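Local coordinates for BPT4 GENE 59 helicase assembly protein (Enterobacteria phage T4, PDB 1C1K) that loads the replicative helicase onto fork DNA protected by single-stranded DNA-binding protein and coordinates leading- and lagging-strand synthesis, at residues E137-L151 with K173-Y186. Sequence-based numbering, arbitrary orientation.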
loop_
_atom_site.group_PDB
_atom_site.type_symbol
_atom_site.label_atom_id
_atom_site.label_comp_id
_atom_site.label_asym_id
_atom_site.label_seq_id
_atom_site.Cartn_x
_atom_site.Cartn_y
_atom_site.Cartn_z
ATOM N N GLU A 137 12.961 -12.802 -8.736
ATOM C CA GLU A 137 13.843 -12.097 -9.654
ATOM C C GLU A 137 13.161 -11.563 -10.910
ATOM O O GLU A 137 12.328 -12.223 -11.517
ATOM C CB GLU A 137 15.002 -13.007 -10.064
ATOM C CG GLU A 137 15.947 -13.364 -8.932
ATOM C CD GLU A 137 16.827 -12.200 -8.512
ATOM O OE1 GLU A 137 17.174 -12.119 -7.312
ATOM O OE2 GLU A 137 17.177 -11.366 -9.378
ATOM N N TYR A 138 13.532 -10.348 -11.295
ATOM C CA TYR A 138 12.989 -9.727 -12.495
ATOM C C TYR A 138 13.423 -10.569 -13.708
ATOM O O TYR A 138 14.559 -11.047 -13.766
ATOM C CB TYR A 138 13.531 -8.298 -12.608
ATOM C CG TYR A 138 13.260 -7.622 -13.926
ATOM C CD1 TYR A 138 12.015 -7.049 -14.193
ATOM C CD2 TYR A 138 14.253 -7.533 -14.903
ATOM C CE1 TYR A 138 11.765 -6.399 -15.403
ATOM C CE2 TYR A 138 14.017 -6.885 -16.116
ATOM C CZ TYR A 138 12.772 -6.321 -16.359
ATOM O OH TYR A 138 12.538 -5.663 -17.546
ATOM N N ASN A 139 12.507 -10.754 -14.657
ATOM C CA ASN A 139 12.764 -11.533 -15.870
ATOM C C ASN A 139 12.716 -10.613 -17.094
ATOM O O ASN A 139 11.642 -10.251 -17.557
ATOM C CB ASN A 139 11.704 -12.638 -16.013
ATOM C CG ASN A 139 12.016 -13.618 -17.139
ATOM O OD1 ASN A 139 11.386 -14.671 -17.253
ATOM N ND2 ASN A 139 12.986 -13.275 -17.973
ATOM N N PRO A 140 13.885 -10.238 -17.638
ATOM C CA PRO A 140 13.957 -9.355 -18.809
ATOM C C PRO A 140 13.102 -9.792 -20.000
ATOM O O PRO A 140 12.578 -8.960 -20.736
ATOM C CB PRO A 140 15.443 -9.336 -19.160
ATOM C CG PRO A 140 16.143 -9.708 -17.896
ATOM C CD PRO A 140 15.223 -10.646 -17.173
ATOM N N LYS A 141 12.971 -11.098 -20.192
ATOM C CA LYS A 141 12.190 -11.633 -21.299
ATOM C C LYS A 141 10.758 -11.111 -21.294
ATOM O O LYS A 141 10.263 -10.610 -22.308
ATOM C CB LYS A 141 12.161 -13.160 -21.223
ATOM C CG LYS A 141 12.881 -13.873 -22.347
ATOM C CD LYS A 141 12.922 -15.376 -22.088
ATOM C CE LYS A 141 14.348 -15.901 -22.039
ATOM N NZ LYS A 141 15.204 -15.227 -23.055
ATOM N N VAL A 142 10.098 -11.230 -20.145
ATOM C CA VAL A 142 8.707 -10.810 -20.005
ATOM C C VAL A 142 8.531 -9.476 -19.286
ATOM O O VAL A 142 7.407 -9.076 -18.987
ATOM C CB VAL A 142 7.884 -11.892 -19.262
ATOM C CG1 VAL A 142 7.864 -13.176 -20.076
ATOM C CG2 VAL A 142 8.482 -12.159 -17.899
ATOM N N GLN A 143 9.641 -8.795 -19.019
ATOM C CA GLN A 143 9.624 -7.500 -18.339
ATOM C C GLN A 143 8.803 -7.547 -17.057
ATOM O O GLN A 143 8.115 -6.586 -16.715
ATOM C CB GLN A 143 9.053 -6.420 -19.264
ATOM C CG GLN A 143 9.837 -6.218 -20.548
ATOM C CD GLN A 143 9.605 -4.849 -21.163
ATOM O OE1 GLN A 143 8.624 -4.175 -20.852
ATOM N NE2 GLN A 143 10.511 -4.432 -22.040
ATOM N N SER A 144 8.890 -8.662 -16.343
ATOM C CA SER A 144 8.131 -8.831 -15.114
ATOM C C SER A 144 8.788 -9.882 -14.225
ATOM O O SER A 144 9.968 -10.198 -14.390
ATOM C CB SER A 144 6.702 -9.261 -15.459
ATOM O OG SER A 144 5.854 -9.240 -14.323
ATOM N N SER A 145 8.017 -10.409 -13.281
ATOM C CA SER A 145 8.487 -11.442 -12.368
ATOM C C SER A 145 7.265 -12.172 -11.849
ATOM O O SER A 145 6.148 -11.651 -11.919
ATOM C CB SER A 145 9.263 -10.836 -11.190
ATOM O OG SER A 145 8.440 -9.986 -10.403
ATOM N N TYR A 146 7.463 -13.379 -11.334
ATOM C CA TYR A 146 6.340 -14.124 -10.801
ATOM C C TYR A 146 5.750 -13.379 -9.608
ATOM O O TYR A 146 4.529 -13.264 -9.484
ATOM C CB TYR A 146 6.785 -15.518 -10.368
ATOM C CG TYR A 146 6.915 -16.504 -11.507
ATOM C CD1 TYR A 146 8.113 -17.182 -11.727
ATOM C CD2 TYR A 146 5.830 -16.783 -12.342
ATOM C CE1 TYR A 146 8.228 -18.123 -12.754
ATOM C CE2 TYR A 146 5.934 -17.719 -13.369
ATOM C CZ TYR A 146 7.136 -18.384 -13.565
ATOM O OH TYR A 146 7.244 -19.316 -14.571
ATOM N N ILE A 147 6.606 -12.851 -8.734
ATOM C CA ILE A 147 6.092 -12.154 -7.562
ATOM C C ILE A 147 5.254 -10.935 -7.946
ATOM O O ILE A 147 4.225 -10.662 -7.317
ATOM C CB ILE A 147 7.238 -11.775 -6.568
ATOM C CG1 ILE A 147 6.641 -11.484 -5.185
ATOM C CG2 ILE A 147 8.049 -10.589 -7.091
ATOM C CD1 ILE A 147 5.979 -12.692 -4.525
ATOM N N PHE A 148 5.668 -10.202 -8.975
ATOM C CA PHE A 148 4.880 -9.052 -9.404
ATOM C C PHE A 148 3.559 -9.541 -9.993
ATOM O O PHE A 148 2.508 -8.954 -9.755
ATOM C CB PHE A 148 5.632 -8.235 -10.456
ATOM C CG PHE A 148 4.841 -7.066 -10.996
ATOM C CD1 PHE A 148 4.080 -6.266 -10.146
ATOM C CD2 PHE A 148 4.855 -6.767 -12.355
ATOM C CE1 PHE A 148 3.345 -5.191 -10.643
ATOM C CE2 PHE A 148 4.122 -5.693 -12.861
ATOM C CZ PHE A 148 3.365 -4.904 -11.998
ATOM N N LYS A 149 3.614 -10.629 -10.761
ATOM C CA LYS A 149 2.415 -11.189 -11.379
ATOM C C LYS A 149 1.413 -11.616 -10.318
ATOM O O LYS A 149 0.203 -11.469 -10.507
ATOM C CB LYS A 149 2.774 -12.395 -12.259
ATOM C CG LYS A 149 3.279 -12.030 -13.643
ATOM C CD LYS A 149 3.705 -13.266 -14.422
ATOM C CE LYS A 149 4.413 -12.900 -15.718
ATOM N NZ LYS A 149 3.645 -11.929 -16.531
ATOM N N LEU A 150 1.913 -12.145 -9.207
ATOM C CA LEU A 150 1.042 -12.585 -8.125
ATOM C C LEU A 150 0.352 -11.380 -7.494
ATOM O O LEU A 150 -0.812 -11.452 -7.090
ATOM C CB LEU A 150 1.843 -13.359 -7.079
ATOM C CG LEU A 150 2.318 -14.743 -7.548
ATOM C CD1 LEU A 150 3.232 -15.367 -6.500
ATOM C CD2 LEU A 150 1.107 -15.633 -7.816
ATOM N N LEU A 151 1.065 -10.263 -7.409
ATOM C CA LEU A 151 0.470 -9.064 -6.844
ATOM C C LEU A 151 -0.617 -8.573 -7.797
ATOM O O LEU A 151 -1.711 -8.203 -7.371
ATOM C CB LEU A 151 1.526 -7.973 -6.662
ATOM C CG LEU A 151 0.999 -6.603 -6.230
ATOM C CD1 LEU A 151 0.345 -6.707 -4.857
ATOM C CD2 LEU A 151 2.151 -5.608 -6.215
ATOM N N LYS A 173 15.374 -3.340 -7.232
ATOM C CA LYS A 173 15.994 -4.136 -8.292
ATOM C C LYS A 173 15.133 -4.133 -9.555
ATOM O O LYS A 173 15.650 -4.085 -10.667
ATOM C CB LYS A 173 16.214 -5.571 -7.818
ATOM C CG LYS A 173 17.272 -5.690 -6.741
ATOM C CD LYS A 173 18.102 -6.939 -6.930
ATOM C CE LYS A 173 17.662 -8.038 -5.983
ATOM N NZ LYS A 173 17.850 -9.383 -6.597
ATOM N N HIS A 174 13.817 -4.189 -9.388
ATOM C CA HIS A 174 12.921 -4.162 -10.534
ATOM C C HIS A 174 13.034 -2.790 -11.208
ATOM O O HIS A 174 13.139 -2.687 -12.431
ATOM C CB HIS A 174 11.473 -4.404 -10.083
ATOM C CG HIS A 174 11.085 -5.852 -10.006
ATOM N ND1 HIS A 174 11.808 -6.783 -9.293
ATOM C CD2 HIS A 174 10.029 -6.519 -10.531
ATOM C CE1 HIS A 174 11.215 -7.963 -9.379
ATOM N NE2 HIS A 174 10.133 -7.829 -10.125
ATOM N N ASP A 175 13.021 -1.739 -10.390
ATOM C CA ASP A 175 13.108 -0.363 -10.877
ATOM C C ASP A 175 14.359 -0.097 -11.715
ATOM O O ASP A 175 14.302 0.627 -12.710
ATOM C CB ASP A 175 13.093 0.615 -9.698
ATOM C CG ASP A 175 11.691 0.948 -9.226
ATOM O OD1 ASP A 175 11.573 1.652 -8.201
ATOM O OD2 ASP A 175 10.714 0.514 -9.871
ATOM N N GLU A 176 15.487 -0.670 -11.310
ATOM C CA GLU A 176 16.732 -0.459 -12.040
ATOM C C GLU A 176 16.851 -1.273 -13.321
ATOM O O GLU A 176 17.635 -0.926 -14.198
ATOM C CB GLU A 176 17.948 -0.748 -11.143
ATOM C CG GLU A 176 17.779 -1.888 -10.148
ATOM C CD GLU A 176 18.523 -1.650 -8.830
ATOM O OE1 GLU A 176 19.272 -2.551 -8.393
ATOM O OE2 GLU A 176 18.360 -0.565 -8.227
ATOM N N GLN A 177 16.062 -2.336 -13.448
ATOM C CA GLN A 177 16.139 -3.193 -14.630
ATOM C C GLN A 177 15.065 -2.991 -15.697
ATOM O O GLN A 177 15.094 -3.656 -16.731
ATOM C CB GLN A 177 16.137 -4.667 -14.208
ATOM C CG GLN A 177 17.280 -5.065 -13.287
ATOM C CD GLN A 177 17.145 -6.488 -12.767
ATOM O OE1 GLN A 177 16.592 -6.719 -11.690
ATOM N NE2 GLN A 177 17.652 -7.451 -13.532
ATOM N N THR A 178 14.122 -2.083 -15.469
ATOM C CA THR A 178 13.073 -1.875 -16.458
ATOM C C THR A 178 12.414 -0.503 -16.425
ATOM O O THR A 178 12.550 0.246 -15.459
ATOM C CB THR A 178 11.962 -2.948 -16.313
ATOM O OG1 THR A 178 11.037 -2.836 -17.403
ATOM C CG2 THR A 178 11.214 -2.772 -14.992
ATOM N N ASP A 179 11.691 -0.195 -17.498
ATOM C CA ASP A 179 10.967 1.062 -17.629
ATOM C C ASP A 179 9.514 0.727 -17.940
ATOM O O ASP A 179 8.700 1.612 -18.197
ATOM C CB ASP A 179 11.557 1.905 -18.761
ATOM C CG ASP A 179 13.069 1.876 -18.777
ATOM O OD1 ASP A 179 13.684 2.535 -17.909
ATOM O OD2 ASP A 179 13.645 1.196 -19.653
ATOM N N ASN A 180 9.205 -0.566 -17.917
ATOM C CA ASN A 180 7.860 -1.060 -18.183
ATOM C C ASN A 180 6.835 -0.176 -17.485
ATOM O O ASN A 180 6.920 0.047 -16.278
ATOM C CB ASN A 180 7.732 -2.502 -17.683
ATOM C CG ASN A 180 6.416 -3.141 -18.070
ATOM O OD1 ASN A 180 6.222 -3.551 -19.217
ATOM N ND2 ASN A 180 5.502 -3.233 -17.114
ATOM N N LEU A 181 5.869 0.324 -18.252
ATOM C CA LEU A 181 4.821 1.197 -17.728
ATOM C C LEU A 181 3.918 0.530 -16.690
ATOM O O LEU A 181 3.567 1.138 -15.680
ATOM C CB LEU A 181 3.967 1.720 -18.884
ATOM C CG LEU A 181 2.838 2.680 -18.501
ATOM C CD1 LEU A 181 2.720 3.765 -19.565
ATOM C CD2 LEU A 181 1.526 1.914 -18.369
ATOM N N VAL A 182 3.534 -0.716 -16.942
ATOM C CA VAL A 182 2.673 -1.429 -16.009
ATOM C C VAL A 182 3.366 -1.600 -14.656
ATOM O O VAL A 182 2.737 -1.437 -13.611
ATOM C CB VAL A 182 2.271 -2.811 -16.565
ATOM C CG1 VAL A 182 1.528 -3.606 -15.509
ATOM C CG2 VAL A 182 1.391 -2.633 -17.791
ATOM N N TRP A 183 4.657 -1.922 -14.667
ATOM C CA TRP A 183 5.379 -2.090 -13.412
ATOM C C TRP A 183 5.528 -0.739 -12.732
ATOM O O TRP A 183 5.284 -0.611 -11.537
ATOM C CB TRP A 183 6.773 -2.687 -13.636
ATOM C CG TRP A 183 7.687 -2.451 -12.453
ATOM C CD1 TRP A 183 8.734 -1.576 -12.388
ATOM C CD2 TRP A 183 7.575 -3.034 -11.144
ATOM N NE1 TRP A 183 9.277 -1.570 -11.124
ATOM C CE2 TRP A 183 8.587 -2.456 -10.340
ATOM C CE3 TRP A 183 6.717 -3.987 -10.571
ATOM C CZ2 TRP A 183 8.763 -2.798 -8.995
ATOM C CZ3 TRP A 183 6.894 -4.325 -9.231
ATOM C CH2 TRP A 183 7.908 -3.732 -8.459
ATOM N N ASN A 184 5.940 0.264 -13.502
ATOM C CA ASN A 184 6.128 1.611 -12.971
ATOM C C ASN A 184 4.891 2.112 -12.229
ATOM O O ASN A 184 5.003 2.639 -11.125
ATOM C CB ASN A 184 6.476 2.589 -14.097
ATOM C CG ASN A 184 6.487 4.039 -13.626
ATOM O OD1 ASN A 184 7.250 4.403 -12.731
ATOM N ND2 ASN A 184 5.634 4.870 -14.226
ATOM N N ASN A 185 3.716 1.954 -12.834
ATOM C CA ASN A 185 2.474 2.398 -12.205
ATOM C C ASN A 185 2.327 1.778 -10.816
ATOM O O ASN A 185 1.953 2.454 -9.852
ATOM C CB ASN A 185 1.276 2.008 -13.069
ATOM C CG ASN A 185 1.382 2.535 -14.490
ATOM O OD1 ASN A 185 0.694 2.053 -15.393
ATOM N ND2 ASN A 185 2.242 3.527 -14.698
ATOM N N TYR A 186 2.614 0.483 -10.716
ATOM C CA TYR A 186 2.518 -0.213 -9.438
ATOM C C TYR A 186 3.666 0.206 -8.524
ATOM O O TYR A 186 3.473 0.422 -7.329
ATOM C CB TYR A 186 2.569 -1.729 -9.648
ATOM C CG TYR A 186 1.213 -2.393 -9.710
ATOM C CD1 TYR A 186 0.556 -2.561 -10.926
ATOM C CD2 TYR A 186 0.593 -2.865 -8.554
ATOM C CE1 TYR A 186 -0.689 -3.186 -10.995
ATOM C CE2 TYR A 186 -0.651 -3.492 -8.611
ATOM C CZ TYR A 186 -1.284 -3.648 -9.834
ATOM O OH TYR A 186 -2.509 -4.272 -9.895
HETATM O O HOH W 1 14.798 -5.475 -19.173
#
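Phe148, at the start of helix 146-151, points its ring at helix 181-186 and makes two edge-to-face contacts there. Trp183 brings the edge of its six-membered ring down on one Phe148 face, the planes at 89° and CE3 of Trp183 3.5 Å from CD1 of Phe148. Phe148 in turn directs its own edge, through CE1, at the face of Tyr186 in an offset T-shaped pair with centroids 5.4 Å apart. With CG anti to the backbone N (chi1 177°), the phenylalanine ring extends from its helix into this aromatic cluster; Leu151, one turn later, adds CD2 against CD2 of Tyr186. The axes of 146-151 and 181-186 come within 11.9 Å at 66°, and the aromatic rings fill the distance between them.

Next to the cluster, Ser145 OG and His174 NE2 share a 2.8 Å hydrogen bond at the imidazole edge, in the ring plane. Ser145 OG, lying between its backbone N and carbonyl carbon, also accepts from Phe148 N as the N-cap of its helix. Over one imidazole face sits Tyr138 CB, 4.0 Å from the ring centroid, while the phenol ring turns an edge toward that face. The phenol continues past Gln177 to Thr178, whose CB lies 3.0 Å from Tyr138 OH; a water joins that hydroxyl to Gln177 O. Thr178 OG1 closes an ST turn by accepting from Asn180 N. At the partly exposed side of the contact, Glu137 OE1 and Lys173 NZ form a 2.9 Å salt bridge.

The contact ties the 137-145 loop and the helix it leads into to the turn between helix 170-177 and helix 181-196. His174 is gripped at NE2 by Ser145 and, weakly, at ND1 by Ile170 O, which should fix its ring rotation and implies that one buried serine hydroxyl couples helix capping to interhelical packing.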